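PDB 6L77: MS5a, which is a meiosis-related plant protein of unknown function, whose C-terminal part, held in this chain, has a cystatin-like fold and probably enhances papain activity. Local coordinates for residues T46-V50 with Q75-G79; Q80-Y86 with C218-E224; K181-N185 with R209-E213. All coordinates share one frame; numbering follows the deposited sequence.

How the contacts relate
Contact 1 comes first along the chain. It closes the open end of the hairpin of strands 49-60 and 65-75, then runs on into the loop before strand 82-88. Contact 2 opens at the very next residue and closes only at 218-224, after 131 intervening residues. Contact 3 lies wholly within that span and closes a hairpin of strands 186-195 and 201-212. Contacts 1 and 2 meet through Arg76, which reaches Asp82 and Thr84. Contacts 2 and 3 meet through neighbouring strands 219-227 and 201-212. Contacts 1 and 3 do not touch; their centres are about 23 Å apart. All three belong to one long antiparallel sheet.

Contact 1 (T46-V50 with Q75-G79); sequences TLMPV and QRSLG
Gln75 reaches across to Pro49 with its whole side chain. The chain is extended, with CG anti to the backbone N (chi1 170°), and it runs past a single atom, Pro49 O. Gln75 CB starts 3.8 Å from Pro49 O. CG and CD pass at a similar range. At the tip, Gln75 NE2 donates to Pro49 O at 2.9 Å, with an N-H...O angle of 157°. The acceptor lies close to the amide plane of Gln75, only 14° off it, while NE2 is tilted from the plane of the carbonyl. The other end of the amide, OE1, takes bonds from outside: Tyr17 OH and Arg152 NH2 both meet it. The amide is thus held at both ends, which fixes its rotation. A backbone bond, Gln75 N to Val50 O at 2.8 Å, backs up the side-chain bond.

Met48, a selenomethionine, and Leu78 add the apolar part. Their side chains lie antiparallel, one alongside the other, with Met48 CG 3.5 Å from Leu78 CD2. The Met48 chain bends at its end, and CE comes to rest 3.7 Å from Gln75 O and equally near Arg76 O. Ser77 shapes the loop just beyond: its OG accepts from Gly79 N at 3.1 Å, an ST turn.

The contact sits at the surface, where strand 49-60 begins and its antiparallel neighbour 65-75 ends. It joins these two strands. Tyr17 links it to helix 12-29, and Val50 pairs on its other flank with Val44 of strand 34-45.

Contact 2 (Q80-Y86 with C218-E224); sequences QIDFTCY and CVCLLGE
Leu221 fills the notch between Ile81 and Phe83, two side chains that flank Asp82 in sequence, Ile81 just ahead of the strand. Its CB packs 3.6 Å from Ile81 CG2. The same CB also lies over one face of the Phe83 ring, 4.2 Å from the centroid, a CH-pi contact. Leu221 CD1 continues along the ring to touch Phe83 CZ at 3.5 Å. Phe83 CG stands between the backbone N and the carbonyl carbon (chi1 65°), which turns the ring over toward Leu221. Gly223, with no side chain, forms the hollow for Ile81, whose CB sits 3.9 Å from Gly223 CA.

On the face of Asp82, Thr84, Cys220 and Leu222, Leu222 CD1 lies alongside the Asp82 carboxylate, 3.8 Å from Asp82 CG. The charge of Asp82 itself is met by Arg76. Thr84 OG1 rests 3.7 Å from Cys220 CB and bonds to Phe102 O.

Just before strand 219-227, Cys218 SG approaches Tyr86 CD1 obliquely at 3.7 Å, a sulfur-aromatic contact.

At the other end the Gln80 side chain passes over Gly223 O, with CB, CG and CD all close to it. Its NE2 donates to Gly223 O at 2.9 Å, and its chain runs side by side with Glu224. Cut back to an alanine, this residue would probably leave Gly223 O without its side-chain donor and Glu224 CG without the amide beside it.

Backbone bonds pair Phe83 with Leu221 and Cys85 with Val219, in antiparallel register. Helix 138-150 packs on Ile81 and Leu221, and Tyr17 of helix 12-29 meets the Phe83 ring. A long antiparallel sheet packed against helices fits the cystatin-like fold. Here strands 82-88 and 219-227, distant in sequence, join its two halves.

Contact 3 (K181-N185 with R209-E213); sequences KSLRN and RRTVE
Asn185 and Arg210 carry the hydrogen bonds across this contact. Asn185 OD1 accepts from Val212 N at 2.7 Å, so a side chain takes the place of a strand partner. Arg210 NH1 donates to Arg184 O at 2.8 Å. This nitrogen lies in the carbonyl plane, on a lone pair of the oxygen, and the N-H...O angle is 148°. A chi1 of -179° carries Arg210 CG straight away from the backbone N, and bends at the next two torsions bring NH1 to the oxygen. Outside the two segments, Tyr142 OH meets Arg210 NE. A CA-H...O contact, Asn185 CA to Arg210 O at 3.2 Å, lies close by.

Two waters extend these bonds. One bridges Ser182 O and Arg210 NH1. The other joins Asn185 ND2 to Val212 O; the same ND2 is also held by Glu171.

The flat guanidinium of Arg210 makes contacts of its own. Leu183 CD1 sits over one face, 3.8 Å from its plane and nearer its margin than its middle. Trp138 adds a cation-pi contact, so the buried group has many partners.

The apolar contact is between Leu183 and Val212, with Leu183 CG 4.0 Å from Val212 CG2.

Within 181-185, Arg184 curls forward onto the carbonyl of the next residue. NE and NH1 both grip Asn185 O side-on, at 2.8 Å from NE, and the oxygen lies in the guanidinium plane.

The segment 181-185 leads from the end of helix 176-181 into strand 186-195. An inverse gamma turn centred on Leu183 makes the bend. Asn185 and Arg210 then bring the chain up to strand 201-212, where Val186 begins the regular antiparallel pairing of the cystatin-like sheet.

Contact 1 (T46-V50 with Q75-G79)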
ATOM      1  N   THR A  46      18.644  -0.313 -13.717  1.00 32.51           N
ATOM      2  CA  THR A  46      18.905  -0.027 -15.121  1.00 33.03           C
ATOM      3  C   THR A  46      19.095   1.473 -15.252  1.00 42.47           C
ATOM      4  O   THR A  46      18.579   2.196 -16.099  1.00 35.73           O
ATOM      5  CB  THR A  46      17.788  -0.589 -15.979  1.00 37.00           C
ATOM      6  OG1 THR A  46      16.550  -0.077 -15.506  1.00 35.10           O
ATOM      7  CG2 THR A  46      17.782  -2.126 -15.804  1.00 41.43           C
ATOM      8  N   LEU A  47      20.009   1.841 -14.359  1.00 56.33           N
ATOM      9  CA  LEU A  47      20.206   3.084 -13.632  1.00 47.25           C
ATOM     10  C   LEU A  47      19.106   3.237 -12.573  1.00 37.99           C
ATOM     11  O   LEU A  47      19.410   3.074 -11.392  1.00 37.76           O
ATOM     12  CB  LEU A  47      20.382   4.252 -14.591  1.00 60.14           C
ATOM     13  CG  LEU A  47      21.923   4.428 -14.729  1.00 53.42           C
ATOM     14  CD1 LEU A  47      22.695   3.096 -14.900  1.00 44.72           C
ATOM     15  CD2 LEU A  47      22.331   5.407 -15.813  1.00 59.26           C
HETATM   16  N   MSE A  48      17.844   3.482 -12.927  1.00 36.08           N
HETATM   17  CA  MSE A  48      16.816   3.484 -11.876  1.00 34.10           C
HETATM   18  C   MSE A  48      16.661   2.096 -11.252  1.00 29.27           C
HETATM   19  O   MSE A  48      16.632   1.109 -11.976  1.00 31.50           O
HETATM   20  CB  MSE A  48      15.448   3.938 -12.410  1.00 46.07           C
HETATM   21  CG  MSE A  48      14.337   3.669 -11.409  1.00 53.28           C
HETATM   22 SE   MSE A  48      12.503   4.146 -11.923  1.00 63.16          SE
HETATM   23  CE  MSE A  48      12.183   2.861 -13.356  1.00 69.09           C
ATOM     24  N   PRO A  49      16.547   2.009  -9.905  1.00 30.89           N
ATOM     25  CA  PRO A  49      16.212   0.716  -9.294  1.00 28.83           C
ATOM     26  C   PRO A  49      14.850   0.223  -9.758  1.00 30.70           C
ATOM     27  O   PRO A  49      13.823   0.845  -9.451  1.00 32.15           O
ATOM     28  CB  PRO A  49      16.226   1.018  -7.789  1.00 27.05           C
ATOM     29  CG  PRO A  49      17.073   2.238  -7.662  1.00 35.20           C
ATOM     30  CD  PRO A  49      16.802   3.042  -8.887  1.00 31.48           C
ATOM     31  N   VAL A  50      14.827  -0.890 -10.488  1.00 28.94           N
ATOM     32  CA  VAL A  50      13.600  -1.382 -11.106  1.00 24.98           C
ATOM     33  C   VAL A  50      13.120  -2.697 -10.508  1.00 27.07           C
ATOM     34  O   VAL A  50      11.943  -3.050 -10.701  1.00 24.28           O
ATOM     35  CB  VAL A  50      13.759  -1.522 -12.636  1.00 27.97           C
ATOM     36  CG1 VAL A  50      13.885  -0.162 -13.278  1.00 31.97           C
ATOM     37  CG2 VAL A  50      14.989  -2.375 -12.968  1.00 26.91           C
ATOM     38  N   GLN A  75       9.660  -1.859  -9.652  1.00 25.12           N
ATOM     39  CA  GLN A  75       9.385  -0.465  -9.339  1.00 24.67           C
ATOM     40  C   GLN A  75       9.544   0.367 -10.600  1.00 26.42           C
ATOM     41  O   GLN A  75      10.532   0.217 -11.324  1.00 25.81           O
ATOM     42  CB  GLN A  75      10.334   0.029  -8.240  1.00 26.04           C
ATOM     43  CG  GLN A  75      10.322   1.526  -7.973  1.00 25.53           C
ATOM     44  CD  GLN A  75      11.244   1.900  -6.809  1.00 28.87           C
ATOM     45  OE1 GLN A  75      10.791   2.104  -5.683  1.00 25.21           O
ATOM     46  NE2 GLN A  75      12.540   1.980  -7.080  1.00 24.98           N
ATOM     47  N   ARG A  76       8.571   1.240 -10.868  1.00 25.11           N
ATOM     48  CA  ARG A  76       8.574   2.013 -12.101  1.00 29.53           C
ATOM     49  C   ARG A  76       8.677   3.512 -11.879  1.00 31.85           C
ATOM     50  O   ARG A  76       8.757   4.256 -12.860  1.00 33.20           O
ATOM     51  CB  ARG A  76       7.320   1.711 -12.934  1.00 31.76           C
ATOM     52  CG  ARG A  76       7.262   0.293 -13.471  1.00 36.95           C
ATOM     53  CD  ARG A  76       5.901  -0.004 -14.098  1.00 35.06           C
ATOM     54  NE  ARG A  76       4.829  -0.090 -13.101  1.00 28.72           N
ATOM     55  CZ  ARG A  76       4.550  -1.187 -12.406  1.00 31.28           C
ATOM     56  NH1 ARG A  76       5.271  -2.288 -12.589  1.00 28.03           N
ATOM     57  NH2 ARG A  76       3.559  -1.187 -11.526  1.00 23.81           N
ATOM     58  N   SER A  77       8.654   3.987 -10.635  1.00 28.49           N
ATOM     59  CA  SER A  77       8.837   5.411 -10.391  1.00 28.52           C
ATOM     60  C   SER A  77       9.508   5.605  -9.041  1.00 28.60           C
ATOM     61  O   SER A  77       9.377   4.772  -8.141  1.00 26.58           O
ATOM     62  CB  SER A  77       7.508   6.185 -10.433  1.00 33.15           C
ATOM     63  OG  SER A  77       7.722   7.550 -10.131  1.00 33.42           O
ATOM     64  N   LEU A  78      10.247   6.710  -8.927  1.00 30.81           N
ATOM     65  CA  LEU A  78      10.829   7.150  -7.664  1.00 32.43           C
ATOM     66  C   LEU A  78      10.073   8.315  -7.038  1.00 33.22           C
ATOM     67  O   LEU A  78      10.377   8.681  -5.902  1.00 33.57           O
ATOM     68  CB  LEU A  78      12.296   7.580  -7.855  1.00 29.47           C
ATOM     69  CG  LEU A  78      13.423   6.570  -8.055  1.00 37.37           C
ATOM     70  CD1 LEU A  78      13.072   5.162  -7.579  1.00 33.34           C
ATOM     71  CD2 LEU A  78      13.865   6.573  -9.502  1.00 52.25           C
ATOM     72  N   GLY A  79       9.114   8.909  -7.746  1.00 34.39           N
ATOM     73  CA  GLY A  79       8.492  10.139  -7.287  1.00 36.64           C
ATOM     74  C   GLY A  79       7.015  10.021  -6.982  1.00 31.72           C
ATOM     75  O   GLY A  79       6.362  11.006  -6.632  1.00 30.93           O
TER

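Contact 2 (Q80-Y86 with C218-E224)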
ATOM      1  N   GLN A  80       6.478   8.817  -7.129  1.00 28.64           N
ATOM      2  CA  GLN A  80       5.089   8.522  -6.819  1.00 28.67           C
ATOM      3  C   GLN A  80       4.981   7.012  -6.736  1.00 27.03           C
ATOM      4  O   GLN A  80       5.872   6.291  -7.193  1.00 30.30           O
ATOM      5  CB  GLN A  80       4.135   9.070  -7.889  1.00 27.51           C
ATOM      6  CG  GLN A  80       4.134   8.224  -9.144  1.00 35.19           C
ATOM      7  CD  GLN A  80       3.305   8.809 -10.257  1.00 48.10           C
ATOM      8  OE1 GLN A  80       3.814   9.550 -11.096  1.00 48.49           O
ATOM      9  NE2 GLN A  80       2.021   8.473 -10.281  1.00 52.40           N
ATOM     10  N   ILE A  81       3.880   6.536  -6.150  1.00 25.67           N
ATOM     11  CA  ILE A  81       3.658   5.093  -6.088  1.00 23.16           C
ATOM     12  C   ILE A  81       3.466   4.544  -7.499  1.00 22.73           C
ATOM     13  O   ILE A  81       2.586   4.996  -8.237  1.00 26.28           O
ATOM     14  CB  ILE A  81       2.455   4.763  -5.204  1.00 24.42           C
ATOM     15  CG1 ILE A  81       2.758   5.093  -3.745  1.00 22.17           C
ATOM     16  CG2 ILE A  81       2.112   3.291  -5.345  1.00 25.56           C
ATOM     17  CD1 ILE A  81       1.626   4.707  -2.802  1.00 23.05           C
ATOM     18  N   ASP A  82       4.291   3.565  -7.882  1.00 23.27           N
ATOM     19  CA  ASP A  82       4.121   2.891  -9.175  1.00 22.80           C
ATOM     20  C   ASP A  82       4.970   1.610  -9.124  1.00 27.40           C
ATOM     21  O   ASP A  82       6.148   1.634  -9.475  1.00 26.77           O
ATOM     22  CB  ASP A  82       4.532   3.796 -10.323  1.00 27.41           C
ATOM     23  CG  ASP A  82       4.186   3.216 -11.675  1.00 33.79           C
ATOM     24  OD1 ASP A  82       3.688   2.067 -11.730  1.00 32.98           O
ATOM     25  OD2 ASP A  82       4.406   3.917 -12.686  1.00 36.33           O
ATOM     26  N   PHE A  83       4.364   0.509  -8.670  1.00 23.45           N
ATOM     27  CA  PHE A  83       5.138  -0.726  -8.545  1.00 20.35           C
ATOM     28  C   PHE A  83       4.204  -1.927  -8.524  1.00 21.28           C
ATOM     29  O   PHE A  83       3.005  -1.793  -8.292  1.00 19.58           O
ATOM     30  CB  PHE A  83       6.013  -0.711  -7.286  1.00 19.66           C
ATOM     31  CG  PHE A  83       5.230  -0.682  -5.985  1.00 26.52           C
ATOM     32  CD1 PHE A  83       4.725  -1.847  -5.430  1.00 24.12           C
ATOM     33  CD2 PHE A  83       5.031   0.513  -5.314  1.00 24.33           C
ATOM     34  CE1 PHE A  83       4.022  -1.812  -4.236  1.00 24.87           C
ATOM     35  CE2 PHE A  83       4.330   0.554  -4.123  1.00 25.95           C
ATOM     36  CZ  PHE A  83       3.825  -0.607  -3.589  1.00 18.45           C
ATOM     37  N   THR A  84       4.782  -3.112  -8.736  1.00 22.35           N
ATOM     38  CA  THR A  84       4.043  -4.369  -8.712  1.00 20.04           C
ATOM     39  C   THR A  84       4.756  -5.363  -7.807  1.00 18.57           C
ATOM     40  O   THR A  84       5.967  -5.580  -7.955  1.00 20.66           O
ATOM     41  CB  THR A  84       3.917  -4.969 -10.123  1.00 24.52           C
ATOM     42  OG1 THR A  84       3.237  -4.046 -10.982  1.00 25.76           O
ATOM     43  CG2 THR A  84       3.134  -6.296 -10.083  1.00 22.89           C
ATOM     44  N   CYS A  85       4.005  -5.975  -6.884  1.00 18.13           N
ATOM     45  CA  CYS A  85       4.509  -7.075  -6.057  1.00 18.82           C
ATOM     46  C   CYS A  85       4.106  -8.397  -6.705  1.00 21.64           C
ATOM     47  O   CYS A  85       2.914  -8.714  -6.795  1.00 20.14           O
ATOM     48  CB  CYS A  85       3.979  -6.981  -4.625  1.00 15.96           C
ATOM     49  SG  CYS A  85       4.516  -8.358  -3.562  1.00 22.09           S
ATOM     50  N   TYR A  86       5.102  -9.170  -7.147  1.00 19.89           N
ATOM     51  CA  TYR A  86       4.883 -10.400  -7.907  1.00 21.91           C
ATOM     52  C   TYR A  86       4.978 -11.664  -7.068  1.00 22.61           C
ATOM     53  O   TYR A  86       4.310 -12.652  -7.374  1.00 25.46           O
ATOM     54  CB  TYR A  86       5.910 -10.519  -9.044  1.00 29.60           C
ATOM     55  CG  TYR A  86       5.707  -9.534 -10.160  1.00 31.91           C
ATOM     56  CD1 TYR A  86       4.773  -9.776 -11.164  1.00 33.90           C
ATOM     57  CD2 TYR A  86       6.461  -8.364 -10.226  1.00 38.75           C
ATOM     58  CE1 TYR A  86       4.584  -8.877 -12.206  1.00 27.97           C
ATOM     59  CE2 TYR A  86       6.274  -7.455 -11.262  1.00 39.12           C
ATOM     60  CZ  TYR A  86       5.335  -7.722 -12.250  1.00 35.93           C
ATOM     61  OH  TYR A  86       5.152  -6.819 -13.277  1.00 34.01           O
ATOM     62  N   CYS A 218      -1.030 -11.106  -8.440  1.00 24.62           N
ATOM     63  CA  CYS A 218      -0.005 -10.074  -8.369  1.00 18.47           C
ATOM     64  C   CYS A 218      -0.684  -8.735  -8.103  1.00 20.22           C
ATOM     65  O   CYS A 218      -1.794  -8.489  -8.572  1.00 22.74           O
ATOM     66  CB  CYS A 218       0.804 -10.036  -9.668  1.00 29.76           C
ATOM     67  SG  CYS A 218       1.712 -11.583  -9.976  1.00 35.73           S
ATOM     68  N   VAL A 219      -0.030  -7.883  -7.324  1.00 20.67           N
ATOM     69  CA  VAL A 219      -0.638  -6.651  -6.826  1.00 18.98           C
ATOM     70  C   VAL A 219       0.120  -5.476  -7.427  1.00 22.18           C
ATOM     71  O   VAL A 219       1.335  -5.355  -7.226  1.00 20.79           O
ATOM     72  CB  VAL A 219      -0.615  -6.580  -5.294  1.00 20.32           C
ATOM     73  CG1 VAL A 219      -1.085  -5.218  -4.825  1.00 21.75           C
ATOM     74  CG2 VAL A 219      -1.503  -7.690  -4.701  1.00 20.31           C
ATOM     75  N   CYS A 220      -0.592  -4.618  -8.155  1.00 20.75           N
ATOM     76  CA  CYS A 220      -0.034  -3.388  -8.699  1.00 21.17           C
ATOM     77  C   CYS A 220      -0.625  -2.199  -7.948  1.00 24.91           C
ATOM     78  O   CYS A 220      -1.845  -2.130  -7.745  1.00 24.31           O
ATOM     79  CB  CYS A 220      -0.325  -3.280 -10.195  1.00 26.65           C
ATOM     80  SG  CYS A 220       0.152  -1.693 -10.873  1.00 30.36           S
ATOM     81  N   LEU A 221       0.240  -1.297  -7.491  1.00 18.71           N
ATOM     82  CA  LEU A 221      -0.180  -0.056  -6.850  1.00 21.14           C
ATOM     83  C   LEU A 221       0.236   1.119  -7.720  1.00 20.02           C
ATOM     84  O   LEU A 221       1.395   1.209  -8.132  1.00 20.47           O
ATOM     85  CB  LEU A 221       0.415   0.099  -5.446  1.00 22.87           C
ATOM     86  CG  LEU A 221       0.030  -0.918  -4.360  1.00 22.15           C
ATOM     87  CD1 LEU A 221       0.395  -0.376  -2.982  1.00 26.39           C
ATOM     88  CD2 LEU A 221      -1.447  -1.254  -4.410  1.00 18.44           C
ATOM     89  N   LEU A 222      -0.707   2.017  -7.989  1.00 20.64           N
ATOM     90  CA  LEU A 222      -0.436   3.251  -8.714  1.00 24.16           C
ATOM     91  C   LEU A 222      -1.049   4.389  -7.919  1.00 25.21           C
ATOM     92  O   LEU A 222      -2.239   4.352  -7.605  1.00 27.19           O
ATOM     93  CB  LEU A 222      -1.019   3.206 -10.126  1.00 23.51           C
ATOM     94  CG  LEU A 222      -0.782   4.481 -10.927  1.00 24.99           C
ATOM     95  CD1 LEU A 222       0.702   4.663 -11.177  1.00 30.57           C
ATOM     96  CD2 LEU A 222      -1.548   4.442 -12.250  1.00 30.79           C
ATOM     97  N   GLY A 223      -0.252   5.404  -7.598  1.00 24.17           N
ATOM     98  CA  GLY A 223      -0.715   6.439  -6.698  1.00 25.74           C
ATOM     99  C   GLY A 223      -0.164   7.809  -7.047  1.00 29.43           C
ATOM    100  O   GLY A 223       0.866   7.951  -7.718  1.00 29.19           O
ATOM    101  N   GLU A 224      -0.870   8.820  -6.545  1.00 26.65           N
ATOM    102  CA  GLU A 224      -0.474  10.216  -6.663  1.00 31.57           C
ATOM    103  C   GLU A 224      -0.825  10.934  -5.370  1.00 28.48           C
ATOM    104  O   GLU A 224      -1.779  10.564  -4.681  1.00 30.95           O
ATOM    105  CB  GLU A 224      -1.174  10.897  -7.843  1.00 35.11           C
ATOM    106  CG  GLU A 224      -0.686  10.406  -9.193  1.00 50.78           C
ATOM    107  CD  GLU A 224      -1.366  11.097 -10.360  1.00 63.15           C
ATOM    108  OE1 GLU A 224      -2.428  11.734 -10.154  1.00 60.28           O
ATOM    109  OE2 GLU A 224      -0.830  10.998 -11.486  1.00 70.18           O
TER

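Contact 3 (K181-N185 with R209-E213)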
ATOM      1  N   LYS A 181     -11.199  -6.518   3.668  1.00 22.24           N
ATOM      2  CA  LYS A 181     -10.493  -7.744   4.030  1.00 23.61           C
ATOM      3  C   LYS A 181     -10.083  -8.618   2.849  1.00 27.17           C
ATOM      4  O   LYS A 181      -9.264  -9.519   3.035  1.00 30.85           O
ATOM      5  CB  LYS A 181     -11.350  -8.596   4.989  1.00 23.65           C
ATOM      6  CG  LYS A 181     -11.590  -7.974   6.361  1.00 31.46           C
ATOM      7  CD  LYS A 181     -12.349  -8.941   7.272  1.00 39.29           C
ATOM      8  CE  LYS A 181     -12.932  -8.239   8.489  1.00 45.32           C
ATOM      9  NZ  LYS A 181     -11.894  -7.733   9.420  1.00 51.31           N
ATOM     10  N   SER A 182     -10.638  -8.416   1.661  1.00 22.40           N
ATOM     11  CA  SER A 182     -10.281  -9.249   0.522  1.00 21.64           C
ATOM     12  C   SER A 182      -9.343  -8.497  -0.412  1.00 24.26           C
ATOM     13  O   SER A 182      -9.480  -7.287  -0.610  1.00 20.33           O
ATOM     14  CB  SER A 182     -11.514  -9.704  -0.250  1.00 30.71           C
ATOM     15  OG  SER A 182     -11.975  -8.687  -1.105  1.00 44.17           O
ATOM     16  N   LEU A 183      -8.410  -9.232  -1.013  1.00 20.32           N
ATOM     17  CA  LEU A 183      -7.420  -8.638  -1.920  1.00 19.06           C
ATOM     18  C   LEU A 183      -8.050  -8.486  -3.304  1.00 20.11           C
ATOM     19  O   LEU A 183      -7.857  -9.292  -4.216  1.00 26.51           O
ATOM     20  CB  LEU A 183      -6.160  -9.494  -1.951  1.00 18.92           C
ATOM     21  CG  LEU A 183      -4.986  -8.798  -2.639  1.00 24.01           C
ATOM     22  CD1 LEU A 183      -4.592  -7.603  -1.808  1.00 22.82           C
ATOM     23  CD2 LEU A 183      -3.827  -9.785  -2.794  1.00 25.94           C
ATOM     24  N   ARG A 184      -8.838  -7.424  -3.454  1.00 22.57           N
ATOM     25  CA  ARG A 184      -9.543  -7.123  -4.685  1.00 19.96           C
ATOM     26  C   ARG A 184      -9.178  -5.720  -5.164  1.00 20.09           C
ATOM     27  O   ARG A 184      -8.546  -4.944  -4.442  1.00 21.23           O
ATOM     28  CB  ARG A 184     -11.066  -7.232  -4.475  1.00 19.83           C
ATOM     29  CG  ARG A 184     -11.592  -6.380  -3.320  1.00 38.43           C
ATOM     30  CD  ARG A 184     -12.992  -5.793  -3.613  1.00 49.87           C
ATOM     31  NE  ARG A 184     -12.966  -4.942  -4.801  1.00 59.08           N
ATOM     32  CZ  ARG A 184     -13.761  -5.081  -5.859  1.00 54.31           C
ATOM     33  NH1 ARG A 184     -13.624  -4.254  -6.895  1.00 29.84           N
ATOM     34  NH2 ARG A 184     -14.695  -6.033  -5.878  1.00 53.76           N
ATOM     35  N   ASN A 185      -9.617  -5.385  -6.384  1.00 18.58           N
ATOM     36  CA  ASN A 185      -9.350  -4.055  -6.939  1.00 18.90           C
ATOM     37  C   ASN A 185     -10.025  -2.980  -6.092  1.00 27.41           C
ATOM     38  O   ASN A 185     -11.217  -3.068  -5.807  1.00 23.58           O
ATOM     39  CB  ASN A 185      -9.845  -3.971  -8.377  1.00 24.30           C
ATOM     40  CG  ASN A 185      -9.026  -4.824  -9.323  1.00 25.71           C
ATOM     41  OD1 ASN A 185      -8.036  -5.431  -8.916  1.00 25.39           O
ATOM     42  ND2 ASN A 185      -9.439  -4.882 -10.583  1.00 26.53           N
ATOM     43  N   ARG A 209      -4.562   3.467  -6.465  1.00 23.13           N
ATOM     44  CA  ARG A 209      -5.309   2.364  -7.053  1.00 21.89           C
ATOM     45  C   ARG A 209      -4.548   1.060  -6.843  1.00 23.74           C
ATOM     46  O   ARG A 209      -3.378   0.945  -7.226  1.00 22.89           O
ATOM     47  CB  ARG A 209      -5.571   2.574  -8.543  1.00 23.89           C
ATOM     48  CG  ARG A 209      -6.468   1.471  -9.100  1.00 27.58           C
ATOM     49  CD  ARG A 209      -6.647   1.567 -10.605  1.00 35.10           C
ATOM     50  NE  ARG A 209      -7.374   2.767 -10.994  1.00 35.50           N
ATOM     51  CZ  ARG A 209      -6.837   3.803 -11.634  1.00 48.89           C
ATOM     52  NH1 ARG A 209      -5.552   3.792 -11.984  1.00 49.12           N
ATOM     53  NH2 ARG A 209      -7.596   4.848 -11.946  1.00 49.88           N
ATOM     54  N   ARG A 210      -5.215   0.085  -6.238  1.00 19.72           N
ATOM     55  CA  ARG A 210      -4.722  -1.281  -6.154  1.00 20.00           C
ATOM     56  C   ARG A 210      -5.438  -2.121  -7.204  1.00 21.80           C
ATOM     57  O   ARG A 210      -6.668  -2.242  -7.180  1.00 21.81           O
ATOM     58  CB  ARG A 210      -4.962  -1.877  -4.763  1.00 19.55           C
ATOM     59  CG  ARG A 210      -4.440  -3.317  -4.627  1.00 17.37           C
ATOM     60  CD  ARG A 210      -5.385  -4.164  -3.757  1.00 18.55           C
ATOM     61  NE  ARG A 210      -5.381  -3.721  -2.363  1.00 18.28           N
ATOM     62  CZ  ARG A 210      -6.366  -3.945  -1.493  1.00 19.17           C
ATOM     63  NH1 ARG A 210      -7.459  -4.600  -1.872  1.00 17.90           N
ATOM     64  NH2 ARG A 210      -6.254  -3.512  -0.241  1.00 19.23           N
ATOM     65  N   THR A 211      -4.677  -2.720  -8.107  1.00 18.90           N
ATOM     66  CA  THR A 211      -5.246  -3.676  -9.040  1.00 25.37           C
ATOM     67  C   THR A 211      -4.591  -5.024  -8.792  1.00 24.63           C
ATOM     68  O   THR A 211      -3.400  -5.097  -8.475  1.00 24.22           O
ATOM     69  CB  THR A 211      -5.075  -3.217 -10.497  1.00 30.45           C
ATOM     70  OG1 THR A 211      -3.695  -2.983 -10.768  1.00 37.24           O
ATOM     71  CG2 THR A 211      -5.823  -1.924 -10.704  1.00 28.86           C
ATOM     72  N   VAL A 212      -5.392  -6.082  -8.882  1.00 23.37           N
ATOM     73  CA  VAL A 212      -4.979  -7.435  -8.530  1.00 20.32           C
ATOM     74  C   VAL A 212      -5.182  -8.311  -9.756  1.00 26.59           C
ATOM     75  O   VAL A 212      -6.269  -8.315 -10.345  1.00 23.85           O
ATOM     76  CB  VAL A 212      -5.776  -7.979  -7.325  1.00 24.06           C
ATOM     77  CG1 VAL A 212      -5.273  -9.367  -6.930  1.00 24.42           C
ATOM     78  CG2 VAL A 212      -5.674  -7.019  -6.131  1.00 21.51           C
ATOM     79  N   GLU A 213      -4.148  -9.047 -10.138  1.00 26.83           N
ATOM     80  CA  GLU A 213      -4.236  -9.894 -11.324  1.00 28.06           C
ATOM     81  C   GLU A 213      -5.094 -11.113 -11.005  1.00 30.18           C
ATOM     82  O   GLU A 213      -4.811 -11.820 -10.030  1.00 29.87           O
ATOM     83  CB  GLU A 213      -2.835 -10.320 -11.775  1.00 24.79           C
ATOM     84  CG  GLU A 213      -2.710 -10.624 -13.264  1.00 35.93           C
ATOM     85  CD  GLU A 213      -3.430 -11.895 -13.687  1.00 53.18           C
ATOM     86  OE1 GLU A 213      -3.918 -11.948 -14.839  1.00 62.94           O
ATOM     87  OE2 GLU A 213      -3.516 -12.842 -12.875  1.00 54.17           O
TER
HETATM   88  O   HOH W   1      -8.876  -4.758   0.644  1.00 20.25           O
HETATM   89  O   HOH W   2      -7.584  -6.742 -12.068  1.00 34.76           O